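Local coordinates for protein ATP-dependent DNA helicase (Mycobacterium smegmatis, PDB 5V9X) that probably uses ATP hydrolysis to move 3'-to-5' along single-stranded DNA and unwind RNA:DNA hybrids, as an Lhr-type superfamily 2 helicase, at residues 105-116 against 383-391; 185-194 against 220-228. One frame throughout, in Å; residues are numbered along the deposited sequence.

Interaction 1 of 2, residues 105-116 against 383-391; sequences PLKALAVDVERN and SSLELGIDM. With ANP (phosphoaminophosphonic acid-adenylate ester), chain C; nucleotides of chain B.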
loop_
_atom_site.group_PDB
_atom_site.type_symbol
_atom_site.label_atom_id
_atom_site.label_comp_id
_atom_site.label_asym_id
_atom_site.label_seq_id
_atom_site.Cartn_x
_atom_site.Cartn_y
_atom_site.Cartn_z
ATOM N N PRO A 105 8.503 3.801 -6.442
ATOM C CA PRO A 105 7.796 2.529 -6.221
ATOM C C PRO A 105 6.923 2.110 -7.392
ATOM O O PRO A 105 6.554 0.932 -7.474
ATOM C CB PRO A 105 6.957 2.803 -4.968
ATOM C CG PRO A 105 6.757 4.286 -4.968
ATOM C CD PRO A 105 7.998 4.882 -5.579
ATOM N N LEU A 106 6.586 3.025 -8.298
ATOM C CA LEU A 106 5.740 2.735 -9.447
ATOM C C LEU A 106 6.516 2.952 -10.740
ATOM O O LEU A 106 7.277 3.920 -10.863
ATOM C CB LEU A 106 4.484 3.613 -9.441
ATOM C CG LEU A 106 3.474 3.354 -8.323
ATOM C CD1 LEU A 106 2.399 4.420 -8.322
ATOM C CD2 LEU A 106 2.857 1.976 -8.481
ATOM N N LYS A 107 6.316 2.050 -11.704
ATOM C CA LYS A 107 6.991 2.178 -12.994
ATOM C C LYS A 107 6.507 3.408 -13.753
ATOM O O LYS A 107 7.315 4.156 -14.319
ATOM C CB LYS A 107 6.773 0.919 -13.834
ATOM C CG LYS A 107 7.469 -0.317 -13.303
ATOM C CD LYS A 107 7.361 -1.478 -14.280
ATOM C CE LYS A 107 5.916 -1.900 -14.491
ATOM N NZ LYS A 107 5.817 -3.113 -15.350
ATOM N N ALA A 108 5.189 3.625 -13.786
ATOM C CA ALA A 108 4.631 4.759 -14.518
ATOM C C ALA A 108 5.246 6.076 -14.059
ATOM O O ALA A 108 5.608 6.926 -14.881
ATOM C CB ALA A 108 3.114 4.791 -14.351
ATOM N N LEU A 109 5.375 6.257 -12.743
ATOM C CA LEU A 109 6.032 7.452 -12.223
ATOM C C LEU A 109 7.482 7.534 -12.691
ATOM O O LEU A 109 7.959 8.613 -13.063
ATOM C CB LEU A 109 5.962 7.467 -10.695
ATOM C CG LEU A 109 6.791 8.546 -9.998
ATOM C CD1 LEU A 109 6.438 9.920 -10.538
ATOM C CD2 LEU A 109 6.589 8.494 -8.491
ATOM N N ALA A 110 8.195 6.403 -12.680
ATOM C CA ALA A 110 9.588 6.398 -13.114
ATOM C C ALA A 110 9.723 6.908 -14.542
ATOM O O ALA A 110 10.618 7.709 -14.843
ATOM C CB ALA A 110 10.171 4.991 -12.989
ATOM N N VAL A 111 8.837 6.462 -15.434
ATOM C CA VAL A 111 8.873 6.924 -16.818
ATOM C C VAL A 111 8.433 8.381 -16.910
ATOM O O VAL A 111 8.977 9.159 -17.703
ATOM C CB VAL A 111 8.009 6.003 -17.700
ATOM C CG1 VAL A 111 7.792 6.613 -19.073
ATOM C CG2 VAL A 111 8.658 4.632 -17.821
ATOM N N ASP A 112 7.455 8.781 -16.095
ATOM C CA ASP A 112 6.997 10.165 -16.135
ATOM C C ASP A 112 8.071 11.126 -15.637
ATOM O O ASP A 112 8.169 12.253 -16.137
ATOM C CB ASP A 112 5.715 10.325 -15.317
ATOM C CG ASP A 112 4.952 11.583 -15.677
ATOM O OD1 ASP A 112 4.633 11.762 -16.872
ATOM O OD2 ASP A 112 4.665 12.391 -14.769
ATOM N N VAL A 113 8.881 10.704 -14.664
ATOM C CA VAL A 113 9.982 11.546 -14.207
ATOM C C VAL A 113 11.017 11.713 -15.311
ATOM O O VAL A 113 11.562 12.807 -15.508
ATOM C CB VAL A 113 10.608 10.969 -12.924
ATOM C CG1 VAL A 113 11.856 11.745 -12.547
ATOM C CG2 VAL A 113 9.611 11.008 -11.784
ATOM N N GLU A 114 11.305 10.637 -16.052
ATOM C CA GLU A 114 12.275 10.734 -17.139
ATOM C C GLU A 114 11.827 11.745 -18.182
ATOM O O GLU A 114 12.632 12.551 -18.665
ATOM C CB GLU A 114 12.493 9.371 -17.792
ATOM C CG GLU A 114 13.425 9.440 -18.995
ATOM C CD GLU A 114 13.554 8.127 -19.738
ATOM O OE1 GLU A 114 12.588 7.334 -19.731
ATOM O OE2 GLU A 114 14.627 7.889 -20.334
ATOM N N ARG A 115 10.542 11.720 -18.537
ATOM C CA ARG A 115 10.032 12.654 -19.532
ATOM C C ARG A 115 10.043 14.084 -19.005
ATOM O O ARG A 115 10.377 15.019 -19.743
ATOM C CB ARG A 115 8.622 12.243 -19.951
ATOM C CG ARG A 115 7.994 13.153 -20.979
ATOM C CD ARG A 115 6.775 12.510 -21.603
ATOM N NE ARG A 115 6.241 13.332 -22.684
ATOM C CZ ARG A 115 5.264 12.955 -23.500
ATOM N NH1 ARG A 115 4.702 11.760 -23.366
ATOM N NH2 ARG A 115 4.849 13.776 -24.454
ATOM N N ASN A 116 9.693 14.273 -17.732
ATOM C CA ASN A 116 9.613 15.612 -17.161
ATOM C C ASN A 116 10.977 16.217 -16.858
ATOM O O ASN A 116 11.075 17.440 -16.706
ATOM C CB ASN A 116 8.767 15.595 -15.889
ATOM C CG ASN A 116 7.285 15.712 -16.180
ATOM O OD1 ASN A 116 6.630 14.735 -16.539
ATOM N ND2 ASN A 116 6.746 16.919 -16.027
ATOM N N SER A 383 -3.770 1.299 -8.656
ATOM C CA SER A 383 -2.765 2.125 -7.996
ATOM C C SER A 383 -1.510 2.316 -8.841
ATOM O O SER A 383 -0.578 2.989 -8.386
ATOM C CB SER A 383 -2.392 1.518 -6.644
ATOM O OG SER A 383 -1.926 0.187 -6.793
ATOM N N SER A 384 -1.467 1.742 -10.047
ATOM C CA SER A 384 -0.335 1.934 -10.946
ATOM C C SER A 384 -0.149 3.393 -11.342
ATOM O O SER A 384 0.949 3.774 -11.763
ATOM C CB SER A 384 -0.523 1.075 -12.196
ATOM O OG SER A 384 -1.725 1.417 -12.867
ATOM N N LEU A 385 -1.196 4.212 -11.230
ATOM C CA LEU A 385 -1.111 5.643 -11.499
ATOM C C LEU A 385 -1.435 6.471 -10.261
ATOM O O LEU A 385 -1.820 7.639 -10.385
ATOM C CB LEU A 385 -2.044 6.033 -12.647
ATOM C CG LEU A 385 -1.874 5.323 -13.988
ATOM C CD1 LEU A 385 -2.796 5.940 -15.028
ATOM C CD2 LEU A 385 -0.432 5.382 -14.445
ATOM N N GLU A 386 -1.287 5.890 -9.067
ATOM C CA GLU A 386 -1.703 6.579 -7.851
ATOM C C GLU A 386 -0.772 7.731 -7.499
ATOM O O GLU A 386 -1.218 8.730 -6.923
ATOM C CB GLU A 386 -1.781 5.586 -6.687
ATOM C CG GLU A 386 -1.989 6.232 -5.319
ATOM C CD GLU A 386 -2.153 5.220 -4.198
ATOM O OE1 GLU A 386 -2.748 4.149 -4.440
ATOM O OE2 GLU A 386 -1.684 5.498 -3.074
ATOM N N LEU A 387 0.504 7.630 -7.849
ATOM C CA LEU A 387 1.527 8.496 -7.285
ATOM C C LEU A 387 2.289 9.251 -8.364
ATOM O O LEU A 387 2.544 8.723 -9.451
ATOM C CB LEU A 387 2.515 7.678 -6.446
ATOM C CG LEU A 387 1.897 6.878 -5.301
ATOM C CD1 LEU A 387 2.840 5.774 -4.855
ATOM C CD2 LEU A 387 1.562 7.799 -4.141
ATOM N N GLY A 388 2.637 10.499 -8.051
ATOM C CA GLY A 388 3.709 11.199 -8.729
ATOM C C GLY A 388 3.454 11.761 -10.110
ATOM O O GLY A 388 3.945 12.854 -10.413
ATOM N N ILE A 389 2.712 11.039 -10.956
ATOM C CA ILE A 389 2.580 11.425 -12.359
ATOM C C ILE A 389 2.054 12.849 -12.464
ATOM O O ILE A 389 1.259 13.305 -11.631
ATOM C CB ILE A 389 1.668 10.448 -13.121
ATOM C CG1 ILE A 389 0.268 10.422 -12.506
ATOM C CG2 ILE A 389 2.283 9.059 -13.155
ATOM C CD1 ILE A 389 -0.759 9.724 -13.357
ATOM N N ASP A 390 2.516 13.566 -13.486
ATOM C CA ASP A 390 2.198 14.978 -13.690
ATOM C C ASP A 390 1.537 15.126 -15.059
ATOM O O ASP A 390 2.166 15.540 -16.037
ATOM C CB ASP A 390 3.456 15.832 -13.564
ATOM C CG ASP A 390 3.204 17.282 -13.899
ATOM O OD1 ASP A 390 2.285 17.881 -13.300
ATOM O OD2 ASP A 390 3.925 17.824 -14.764
ATOM N N MET A 391 0.255 14.782 -15.125
ATOM C CA MET A 391 -0.528 14.879 -16.353
ATOM C C MET A 391 -1.296 16.195 -16.310
ATOM O O MET A 391 -2.343 16.295 -15.665
ATOM C CB MET A 391 -1.464 13.684 -16.489
ATOM C CG MET A 391 -0.775 12.335 -16.373
ATOM S SD MET A 391 0.380 12.031 -17.720
ATOM C CE MET A 391 0.987 10.398 -17.305
HETATM P PG ANP C . 3.289 14.934 -6.291
HETATM O O1G ANP C . 1.973 14.369 -6.718
HETATM O O2G ANP C . 4.444 13.925 -6.655
HETATM O O3G ANP C . 3.282 15.187 -4.727
HETATM P PB ANP C . 5.023 17.047 -6.722
HETATM O O1B ANP C . 6.157 16.005 -6.940
HETATM O O2B ANP C . 5.022 17.508 -5.306
HETATM N N3B ANP C . 3.537 16.387 -7.111
HETATM P PA ANP C . 5.734 18.044 -9.146
HETATM O O1A ANP C . 5.122 16.855 -9.790
HETATM O O2A ANP C . 7.260 17.993 -9.079
HETATM O O3A ANP C . 5.260 18.268 -7.650
HETATM O "O5'" ANP C . 5.262 19.359 -9.887
HETATM C "C5'" ANP C . 3.874 19.757 -10.146
HETATM C "C4'" ANP C . 3.814 20.503 -11.457
HETATM O "O4'" ANP C . 4.230 21.882 -11.276
HETATM C "C3'" ANP C . 4.756 19.947 -12.516
HETATM O "O3'" ANP C . 4.251 20.266 -13.804
HETATM C "C2'" ANP C . 6.039 20.738 -12.259
HETATM O "O2'" ANP C . 7.036 20.569 -13.279
HETATM C "C1'" ANP C . 5.448 22.121 -11.969
HETATM N N9 ANP C . 6.265 23.010 -11.136
HETATM C C8 ANP C . 7.390 22.710 -10.412
HETATM N N7 ANP C . 7.885 23.727 -9.748
HETATM C C5 ANP C . 7.034 24.773 -10.067
HETATM C C6 ANP C . 7.012 26.128 -9.685
HETATM N N6 ANP C . 7.907 26.680 -8.864
HETATM N N1 ANP C . 6.023 26.906 -10.185
HETATM C C2 ANP C . 5.123 26.355 -11.006
HETATM N N3 ANP C . 5.045 25.093 -11.436
HETATM C C4 ANP C . 6.033 24.348 -10.924
ATOM P P DG B 9 4.137 -1.263 -10.673
ATOM O OP1 DG B 9 4.557 0.060 -11.184
ATOM O OP2 DG B 9 3.164 -2.081 -11.434
ATOM O "O5'" DG B 9 5.435 -2.149 -10.424
ATOM C "C5'" DG B 9 6.398 -1.731 -9.467
ATOM C "C4'" DG B 9 7.438 -2.810 -9.242
ATOM O "O4'" DG B 9 6.842 -3.907 -8.505
ATOM C "C3'" DG B 9 8.025 -3.411 -10.514
ATOM O "O3'" DG B 9 9.418 -3.613 -10.351
ATOM C "C2'" DG B 9 7.273 -4.733 -10.664
ATOM C "C1'" DG B 9 7.000 -5.116 -9.216
ATOM N N9 DG B 9 5.782 -5.899 -9.045
ATOM C C8 DG B 9 4.505 -5.521 -9.382
ATOM N N7 DG B 9 3.607 -6.426 -9.109
ATOM C C5 DG B 9 4.331 -7.469 -8.552
ATOM C C6 DG B 9 3.891 -8.719 -8.064
ATOM O O6 DG B 9 2.737 -9.166 -8.028
ATOM N N1 DG B 9 4.949 -9.486 -7.582
ATOM C C2 DG B 9 6.267 -9.092 -7.573
ATOM N N2 DG B 9 7.147 -9.970 -7.066
ATOM N N3 DG B 9 6.693 -7.918 -8.029
ATOM C C4 DG B 9 5.672 -7.162 -8.503
#
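Asp112 of helix 107-116 reaches Ile389 and Asp390 of the loop. Its CG lies anti to the backbone N (chi1 -161°), carrying the carboxylate to the loop. CB faces Ile389 CG2, and CG nears Asp390 N. OD2 accepts a hydrogen bond from Asp390 N at 2.8 Å and also touches Ile389 CA. The N-H meets OD2 on its syn side, 32° out of the carboxylate plane. OD1 forms a salt bridge with Lys372 and lies near Met391 CE. Lys372 also bonds Asn116 OD1 and Asp390 O, so one ammonium group links Asp112 and Asn116 to the loop. Asn116 ND2 makes a weak hydrogen bond to Asp390 OD2, with amide and carboxylate planes 61° apart. OD2 of Asp390 takes a hydrogen bond from O3' of ANP at 2.6 Å.

Toward the start of the helix, aliphatic side chains pack on leucine side chains and backbone carbonyls of the loop. Leu106 CD1 lies 3.3 Å from Ser383 O and 3.7 Å from Leu387 CD1, the two leucines crossing at about a right angle. Ala108 CB meets Leu385 CD2 and Ser384 O. Leu109 CD1 lies against Gly388 CA at 3.5 Å. After the N-cap residue Leu106, Lys107 N donates a nearly straight bond to OP1 of DG9 of chain B. This is the cleft between the two RecA-like domains of a superfamily 2 helicase, with nucleotide at one end and tracking strand at the other.

Interaction 2 of 2, residues 185-194 against 220-228; sequences VRTVIVDEVH and AQRIGLSAT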
loop_
_atom_site.group_PDB
_atom_site.type_symbol
_atom_site.label_atom_id
_atom_site.label_comp_id
_atom_site.label_asym_id
_atom_site.label_seq_id
_atom_site.Cartn_x
_atom_site.Cartn_y
_atom_site.Cartn_z
ATOM N N VAL A 185 27.726 7.158 -7.131
ATOM C CA VAL A 185 26.476 7.825 -6.784
ATOM C C VAL A 185 26.694 8.761 -5.607
ATOM O O VAL A 185 27.228 8.365 -4.563
ATOM C CB VAL A 185 25.384 6.788 -6.478
ATOM C CG1 VAL A 185 24.196 7.452 -5.794
ATOM C CG2 VAL A 185 24.938 6.094 -7.755
ATOM N N ARG A 186 26.281 10.018 -5.774
ATOM C CA ARG A 186 26.362 11.023 -4.722
ATOM C C ARG A 186 25.016 11.380 -4.112
ATOM O O ARG A 186 24.967 11.747 -2.937
ATOM C CB ARG A 186 27.019 12.302 -5.257
ATOM C CG ARG A 186 28.469 12.126 -5.683
ATOM C CD ARG A 186 29.089 13.440 -6.136
ATOM N NE ARG A 186 30.489 13.275 -6.523
ATOM C CZ ARG A 186 31.256 14.251 -7.000
ATOM N NH1 ARG A 186 30.765 15.474 -7.154
ATOM N NH2 ARG A 186 32.518 14.003 -7.324
ATOM N N THR A 187 23.930 11.284 -4.874
ATOM C CA THR A 187 22.597 11.623 -4.401
ATOM C C THR A 187 21.665 10.439 -4.616
ATOM O O THR A 187 21.773 9.726 -5.618
ATOM C CB THR A 187 22.046 12.865 -5.128
ATOM O OG1 THR A 187 22.948 13.966 -4.959
ATOM C CG2 THR A 187 20.674 13.256 -4.588
ATOM N N VAL A 188 20.759 10.229 -3.664
ATOM C CA VAL A 188 19.721 9.210 -3.766
ATOM C C VAL A 188 18.387 9.860 -3.432
ATOM O O VAL A 188 18.183 10.321 -2.302
ATOM C CB VAL A 188 19.986 8.012 -2.837
ATOM C CG1 VAL A 188 18.772 7.098 -2.801
ATOM C CG2 VAL A 188 21.213 7.245 -3.303
ATOM N N ILE A 189 17.485 9.895 -4.407
ATOM C CA ILE A 189 16.141 10.428 -4.226
ATOM C C ILE A 189 15.183 9.256 -4.070
ATOM O O ILE A 189 15.150 8.356 -4.921
ATOM C CB ILE A 189 15.728 11.323 -5.408
ATOM C CG1 ILE A 189 16.778 12.408 -5.655
ATOM C CG2 ILE A 189 14.362 11.947 -5.154
ATOM C CD1 ILE A 189 16.467 13.298 -6.840
ATOM N N VAL A 190 14.417 9.253 -2.986
ATOM C CA VAL A 190 13.403 8.241 -2.732
ATOM C C VAL A 190 12.058 8.950 -2.787
ATOM O O VAL A 190 11.609 9.540 -1.797
ATOM C CB VAL A 190 13.614 7.526 -1.393
ATOM C CG1 VAL A 190 12.490 6.532 -1.139
ATOM C CG2 VAL A 190 14.960 6.818 -1.379
ATOM N N ASP A 191 11.420 8.902 -3.952
ATOM C CA ASP A 191 10.134 9.553 -4.154
ATOM C C ASP A 191 9.013 8.696 -3.581
ATOM O O ASP A 191 9.076 7.464 -3.598
ATOM C CB ASP A 191 9.896 9.799 -5.641
ATOM C CG ASP A 191 8.984 10.977 -5.902
ATOM O OD1 ASP A 191 8.225 11.361 -4.987
ATOM O OD2 ASP A 191 9.028 11.517 -7.026
ATOM N N GLU A 192 7.978 9.366 -3.078
ATOM C CA GLU A 192 6.821 8.706 -2.475
ATOM C C GLU A 192 7.259 7.735 -1.380
ATOM O O GLU A 192 6.861 6.569 -1.347
ATOM C CB GLU A 192 5.977 7.999 -3.537
ATOM C CG GLU A 192 5.657 8.853 -4.755
ATOM C CD GLU A 192 4.881 10.111 -4.413
ATOM O OE1 GLU A 192 4.204 10.138 -3.360
ATOM O OE2 GLU A 192 4.948 11.080 -5.202
ATOM N N VAL A 193 8.092 8.240 -0.467
ATOM C CA VAL A 193 8.714 7.393 0.545
ATOM C C VAL A 193 7.687 6.790 1.498
ATOM O O VAL A 193 7.952 5.750 2.115
ATOM C CB VAL A 193 9.787 8.205 1.299
ATOM C CG1 VAL A 193 9.153 9.363 2.050
ATOM C CG2 VAL A 193 10.595 7.314 2.234
ATOM N N HIS A 194 6.507 7.401 1.626
ATOM C CA HIS A 194 5.477 6.846 2.496
ATOM C C HIS A 194 4.946 5.517 1.975
ATOM O O HIS A 194 4.458 4.699 2.761
ATOM C CB HIS A 194 4.320 7.829 2.631
ATOM C CG HIS A 194 3.446 7.874 1.421
ATOM N ND1 HIS A 194 3.844 8.462 0.240
ATOM C CD2 HIS A 194 2.209 7.374 1.194
ATOM C CE1 HIS A 194 2.883 8.337 -0.657
ATOM N NE2 HIS A 194 1.879 7.682 -0.103
ATOM N N ALA A 220 25.790 8.099 0.125
ATOM C CA ALA A 220 25.128 9.119 -0.671
ATOM C C ALA A 220 24.148 9.923 0.174
ATOM O O ALA A 220 23.627 9.451 1.188
ATOM C CB ALA A 220 24.394 8.479 -1.850
ATOM N N GLN A 221 23.911 11.157 -0.255
ATOM C CA GLN A 221 22.872 11.984 0.339
ATOM C C GLN A 221 21.502 11.440 -0.050
ATOM O O GLN A 221 21.260 11.129 -1.221
ATOM C CB GLN A 221 23.030 13.429 -0.131
ATOM C CG GLN A 221 22.025 14.408 0.440
ATOM C CD GLN A 221 22.170 15.793 -0.165
ATOM O OE1 GLN A 221 22.423 15.936 -1.361
ATOM N NE2 GLN A 221 22.018 16.819 0.661
ATOM N N ARG A 222 20.609 11.317 0.930
ATOM C CA ARG A 222 19.293 10.723 0.723
ATOM C C ARG A 222 18.213 11.791 0.820
ATOM O O ARG A 222 18.159 12.539 1.801
ATOM C CB ARG A 222 19.030 9.610 1.739
ATOM C CG ARG A 222 19.998 8.448 1.629
ATOM C CD ARG A 222 19.627 7.322 2.573
ATOM N NE ARG A 222 20.632 6.268 2.576
ATOM C CZ ARG A 222 20.535 5.141 3.273
ATOM N NH1 ARG A 222 19.470 4.913 4.028
ATOM N NH2 ARG A 222 21.506 4.238 3.211
ATOM N N ILE A 223 17.350 11.849 -0.191
ATOM C CA ILE A 223 16.268 12.824 -0.262
ATOM C C ILE A 223 14.953 12.077 -0.433
ATOM O O ILE A 223 14.828 11.227 -1.321
ATOM C CB ILE A 223 16.481 13.826 -1.412
ATOM C CG1 ILE A 223 17.809 14.566 -1.232
ATOM C CG2 ILE A 223 15.320 14.808 -1.485
ATOM C CD1 ILE A 223 18.289 15.275 -2.480
ATOM N N GLY A 224 13.979 12.392 0.416
ATOM C CA GLY A 224 12.674 11.763 0.364
ATOM C C GLY A 224 11.583 12.779 0.086
ATOM O O GLY A 224 11.671 13.939 0.497
ATOM N N LEU A 225 10.544 12.328 -0.616
ATOM C CA LEU A 225 9.442 13.179 -1.040
ATOM C C LEU A 225 8.121 12.471 -0.775
ATOM O O LEU A 225 7.993 11.273 -1.036
ATOM C CB LEU A 225 9.547 13.521 -2.532
ATOM C CG LEU A 225 10.917 13.965 -3.042
ATOM C CD1 LEU A 225 10.934 14.033 -4.559
ATOM C CD2 LEU A 225 11.286 15.304 -2.438
ATOM N N SER A 226 7.146 13.217 -0.260
ATOM C CA SER A 226 5.800 12.691 -0.066
ATOM C C SER A 226 4.879 13.806 0.399
ATOM O O SER A 226 5.282 14.662 1.190
ATOM C CB SER A 226 5.777 11.543 0.951
ATOM O OG SER A 226 4.451 11.086 1.163
ATOM N N ALA A 227 3.647 13.786 -0.101
ATOM C CA ALA A 227 2.604 14.688 0.360
ATOM C C ALA A 227 1.866 14.161 1.582
ATOM O O ALA A 227 1.066 14.898 2.171
ATOM C CB ALA A 227 1.598 14.945 -0.765
ATOM N N THR A 228 2.110 12.909 1.975
ATOM C CA THR A 228 1.356 12.234 3.033
ATOM C C THR A 228 2.351 11.559 3.978
ATOM O O THR A 228 2.636 10.366 3.853
ATOM C CB THR A 228 0.369 11.233 2.431
ATOM O OG1 THR A 228 1.064 10.358 1.534
ATOM C CG2 THR A 228 -0.724 11.963 1.663
HETATM O O HOH W 1 21.105 16.680 -4.435
#
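Strands 187-191 and 221-226 pair in parallel, side by side in the seven-stranded sheet of the first RecA-like domain. The backbone ladder is the tight part. Val188 bonds through both its N and its O: N donates to Gln221 O, and O accepts from Ile223 N, each at 2.7 Å. Val190 N then binds Ile223 O at 2.6 Å, almost straight at 175°. Side chains pack at ordinary distances, Thr187 CG2 on Ile223 CD1 and Ile189 CG2 on Leu225 CD1. Helix 75-88 lies over the same face, with Ala79 touching Ile189, Ile223 and Leu225.

At the start of the pair the side chains are looser on the Thr187 and Gln221 side. Arg186 is exposed, and a weakly bound water links Thr187 OG1 and Gln221 OE1. The NE2 of Gln221 is held by the backbone oxygens of Asn63 and Ile59.

The other end carries two helicase motifs. Residues 191-194 read DEVH and form the DEAD/DEAH-type box; Ser226 to Thr228 match the SAT motif. Ser226 OG accepts from Thr228 N in an ST turn and lies 2.8 Å from His194 ND1. Thr228 OG1, hydrogen-bonded to Gln411 NE2 of helix 406-413, sits over one face of the His194 ring, 3.1 Å above its centre.

The two interactions meet at the nucleotide site, with centres about 15 Å apart. Interaction 2 belongs to the first RecA-like domain alone. Interaction 1 joins that domain to the second. They touch where the DEVH box faces the loop 383-391: Leu387 CD2 packs 3.6 Å from Glu192 OE1 and 3.8 Å from His194 CE1. Pro105 CD also lies 3.4 Å from Asp191 O. The side chain of Glu192 is about 3 Å from both the magnesium ion and ANP, nearest atoms. Gly388 CA lies 3.5 Å from ANP O2G. The γ-phosphate end of ANP is thus approached from both domains, consistent with nucleotide-dependent domain closure.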